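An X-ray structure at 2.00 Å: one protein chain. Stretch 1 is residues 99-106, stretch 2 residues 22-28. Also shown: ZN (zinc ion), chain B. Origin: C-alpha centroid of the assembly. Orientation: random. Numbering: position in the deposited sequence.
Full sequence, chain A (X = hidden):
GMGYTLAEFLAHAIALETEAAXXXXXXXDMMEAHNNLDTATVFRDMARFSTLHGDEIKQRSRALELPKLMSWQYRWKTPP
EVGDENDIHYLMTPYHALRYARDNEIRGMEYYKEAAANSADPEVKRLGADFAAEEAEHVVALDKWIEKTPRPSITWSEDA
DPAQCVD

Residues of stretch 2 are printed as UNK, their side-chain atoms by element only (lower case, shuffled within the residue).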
# COMPACT_ATOMS: atom_id res chain seq x y z
N ARG A 99 -7.79 -10.04 12.14
CA ARG A 99 -7.49 -10.98 11.07
C ARG A 99 -6.63 -10.36 9.98
O ARG A 99 -5.81 -11.03 9.41
CB ARG A 99 -8.78 -11.52 10.46
CG ARG A 99 -9.40 -12.61 11.38
CD ARG A 99 -10.40 -13.54 10.70
NE ARG A 99 -9.84 -14.45 9.70
CZ ARG A 99 -8.99 -15.46 9.93
NH1 ARG A 99 -8.49 -15.73 11.15
NH2 ARG A 99 -8.60 -16.22 8.91
N TYR A 100 -6.90 -9.10 9.66
CA TYR A 100 -6.11 -8.35 8.68
C TYR A 100 -4.67 -8.22 9.19
O TYR A 100 -3.65 -8.44 8.47
CB TYR A 100 -6.74 -6.93 8.49
CG TYR A 100 -5.93 -5.99 7.60
CD1 TYR A 100 -5.60 -6.36 6.31
CD2 TYR A 100 -5.52 -4.75 8.06
CE1 TYR A 100 -4.85 -5.53 5.50
CE2 TYR A 100 -4.78 -3.91 7.24
CZ TYR A 100 -4.46 -4.32 5.96
OH TYR A 100 -3.75 -3.50 5.12
N ALA A 101 -4.57 -7.87 10.45
CA ALA A 101 -3.23 -7.70 11.06
C ALA A 101 -2.50 -9.03 11.06
O ALA A 101 -1.35 -9.13 10.65
CB ALA A 101 -3.34 -7.17 12.50
N ARG A 102 -3.19 -10.08 11.48
CA ARG A 102 -2.62 -11.41 11.44
C ARG A 102 -2.11 -11.87 10.07
O ARG A 102 -1.04 -12.47 10.00
CB ARG A 102 -3.64 -12.40 11.95
CG ARG A 102 -3.08 -13.80 12.08
CD ARG A 102 -4.22 -14.73 12.42
NE ARG A 102 -3.77 -16.10 12.32
CZ ARG A 102 -4.11 -16.95 11.34
NH1 ARG A 102 -4.92 -16.55 10.35
NH2 ARG A 102 -3.62 -18.18 11.36
N ASP A 103 -2.92 -11.71 9.02
CA ASP A 103 -2.49 -11.97 7.64
C ASP A 103 -1.14 -11.38 7.27
O ASP A 103 -0.28 -12.04 6.71
CB ASP A 103 -3.52 -11.42 6.66
CG ASP A 103 -4.69 -12.32 6.48
OD1 ASP A 103 -4.67 -13.45 7.05
OD2 ASP A 103 -5.67 -11.86 5.83
N ASN A 104 -0.96 -10.13 7.63
CA ASN A 104 0.27 -9.44 7.33
C ASN A 104 1.44 -9.76 8.25
O ASN A 104 2.57 -9.73 7.81
CB ASN A 104 -0.05 -7.97 7.20
CG ASN A 104 -0.91 -7.72 6.02
OD1 ASN A 104 -0.42 -7.81 4.91
ND2 ASN A 104 -2.22 -7.47 6.23
N GLU A 105 1.17 -10.10 9.51
CA GLU A 105 2.19 -10.65 10.39
C GLU A 105 2.75 -11.91 9.79
O GLU A 105 3.95 -12.11 9.82
CB GLU A 105 1.58 -11.02 11.76
CG GLU A 105 1.27 -9.86 12.67
CD GLU A 105 2.49 -9.26 13.28
OE1 GLU A 105 3.51 -9.97 13.34
OE2 GLU A 105 2.45 -8.09 13.70
N ILE A 106 1.86 -12.78 9.30
CA ILE A 106 2.24 -14.03 8.66
C ILE A 106 3.08 -13.83 7.38
O ILE A 106 4.07 -14.54 7.17
CB ILE A 106 1.01 -14.89 8.28
CG1 ILE A 106 0.32 -15.42 9.54
CG2 ILE A 106 1.44 -16.09 7.44
CD1 ILE A 106 -1.00 -16.20 9.27
N UNK A 22 3.05 2.09 10.91
CA UNK A 22 1.99 2.89 10.33
C UNK A 22 0.65 2.18 10.31
O UNK A 22 -0.37 2.80 10.55
o UNK A 22 4.90 4.92 7.05
c UNK A 22 3.32 4.30 8.71
c UNK A 22 3.74 4.45 7.25
o UNK A 22 2.91 4.13 6.34
c UNK A 22 2.29 3.24 8.87
N UNK A 23 0.65 0.91 9.94
CA UNK A 23 -0.60 0.18 9.78
C UNK A 23 -1.29 -0.10 11.12
O UNK A 23 -2.52 -0.06 11.24
n UNK A 23 -1.28 0.70 6.76
c UNK A 23 -0.90 -0.69 6.63
c UNK A 23 0.13 -1.10 7.64
n UNK A 23 0.76 1.66 6.18
n UNK A 23 -1.01 2.97 6.73
c UNK A 23 -0.50 1.76 6.56
c UNK A 23 -0.37 -1.15 9.10
N UNK A 24 -0.48 -0.48 12.10
CA UNK A 24 -0.95 -0.63 13.49
C UNK A 24 -1.43 0.64 14.17
O UNK A 24 -2.40 0.57 14.90
o UNK A 24 0.09 -6.95 13.84
c UNK A 24 0.12 -2.82 14.16
c UNK A 24 0.10 -1.31 14.33
c UNK A 24 1.29 -4.86 13.65
c UNK A 24 -0.99 -3.58 14.49
c UNK A 24 0.13 -5.58 13.92
c UNK A 24 -0.99 -4.95 14.35
c UNK A 24 1.26 -3.48 13.73
N UNK A 25 -0.76 1.80 13.99
CA UNK A 25 -1.28 3.04 14.52
C UNK A 25 -2.65 3.30 13.96
O UNK A 25 -3.58 3.66 14.68
c UNK A 25 -1.05 5.53 14.50
c UNK A 25 -0.36 4.22 14.22
c UNK A 25 0.92 4.11 15.07
N UNK A 26 -2.79 3.09 12.66
CA UNK A 26 -4.03 3.26 11.93
C UNK A 26 -5.14 2.37 12.48
O UNK A 26 -6.24 2.83 12.76
c UNK A 26 -4.76 3.17 9.49
c UNK A 26 -4.19 3.12 8.05
c UNK A 26 -3.71 3.02 10.45
o UNK A 26 -3.90 2.01 7.56
o UNK A 26 -4.00 4.20 7.43
N UNK A 27 -4.84 1.09 12.68
CA UNK A 27 -5.80 0.18 13.27
C UNK A 27 -6.13 0.53 14.73
O UNK A 27 -7.29 0.44 15.13
c UNK A 27 -5.32 -1.29 13.17
c UNK A 27 -5.16 -1.96 11.79
c UNK A 27 -4.48 -3.29 11.99
c UNK A 27 -6.49 -2.14 11.08
N UNK A 28 -5.12 0.94 15.51
CA UNK A 28 -5.34 1.39 16.89
C UNK A 28 -6.34 2.54 16.90
O UNK A 28 -7.29 2.55 17.66
c UNK A 28 -4.02 1.84 17.50
ZN ZN B . 5.01 -9.00 14.21

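Position 22 carries five side-chain atoms, an unbranched run of three carbons ending in two oxygens, out of reach of stretch 1. That is a carboxylate on a two-methylene arm, so the residue is Glu22.

Position 23 has seven side-chain atoms: three carbons, a nitrogen, then a carbon bearing two more nitrogens. Its third carbon approaches the hydroxyl of Tyr100. The end is a guanidinium, and the residue is Arg23. Its CA-to-CB bond points toward stretch 1, yet the contact is made by the aliphatic arm, with Arg23 CD 4.3 Å from Tyr100 OH. The charged end is engaged within its own helix: NH1 of Arg23 forms a salt bridge with OE1 of Glu22 at 3.3 Å.

Position 24 shows one carbon leading to a six-carbon ring that bears one oxygen. The oxygen lies close to Glu105 OE2 and the ring close to Ala101 CB; this is Tyr24. Its CA-to-CB bond points sideways to stretch 1; chi1 is m, and the end of the side chain comes nearer. Tyr24 OH donates a hydrogen bond of 2.6 Å to Glu105 OE2, and Tyr24 CE1 lies 3.7 Å from Ala101 CB.

Position 25 has three carbons, the first carrying the other two, exposed and out of reach of stretch 1. This beta-branched group is Val25.

Position 26 again has three carbons with two oxygens on the third, and touches nothing on stretch 1: Glu26. Its CA-to-CB bond nevertheless points toward stretch 1. Glu26 OE1 receives a hydrogen bond from Arg23 NE at 3.0 Å, part of a salt bridge.

Position 27 has four carbons, forked at the second, which pack against Tyr100 and Ala101, so it is Leu27. Leu27 CD2 comes within 4.1 Å of Tyr100 CD2, at the edge of that ring, with Leu27 CD1 4.3 Å from the same Tyr100 CD2; Leu27 CD1 also lies 4.1 Å from Ala101 CB.

Position 28 has a single side-chain carbon, out of reach of stretch 1, and is Ala28.

The two helices run nearly antiparallel, at 169°, with their axes 11.5 Å apart at closest approach. The register centres on Ala101 and Tyr24, whose CA atoms are 7.8 Å apart. Ala101 offers only a methyl, and both Tyr24 and Leu27 pack against it. Glu105 OE1 binds the zinc ion ZN at 2.0 Å, while OE2 accepts the tyrosine hydroxyl, so one carboxylate joins the metal site to the neighbouring helix. The rule is economical: with 251 Å² buried, a small residue accommodates larger neighbours, and a single hydrogen bond across the helices reaches a metal ligand.

Stretch 2 22-28: ERYVELA
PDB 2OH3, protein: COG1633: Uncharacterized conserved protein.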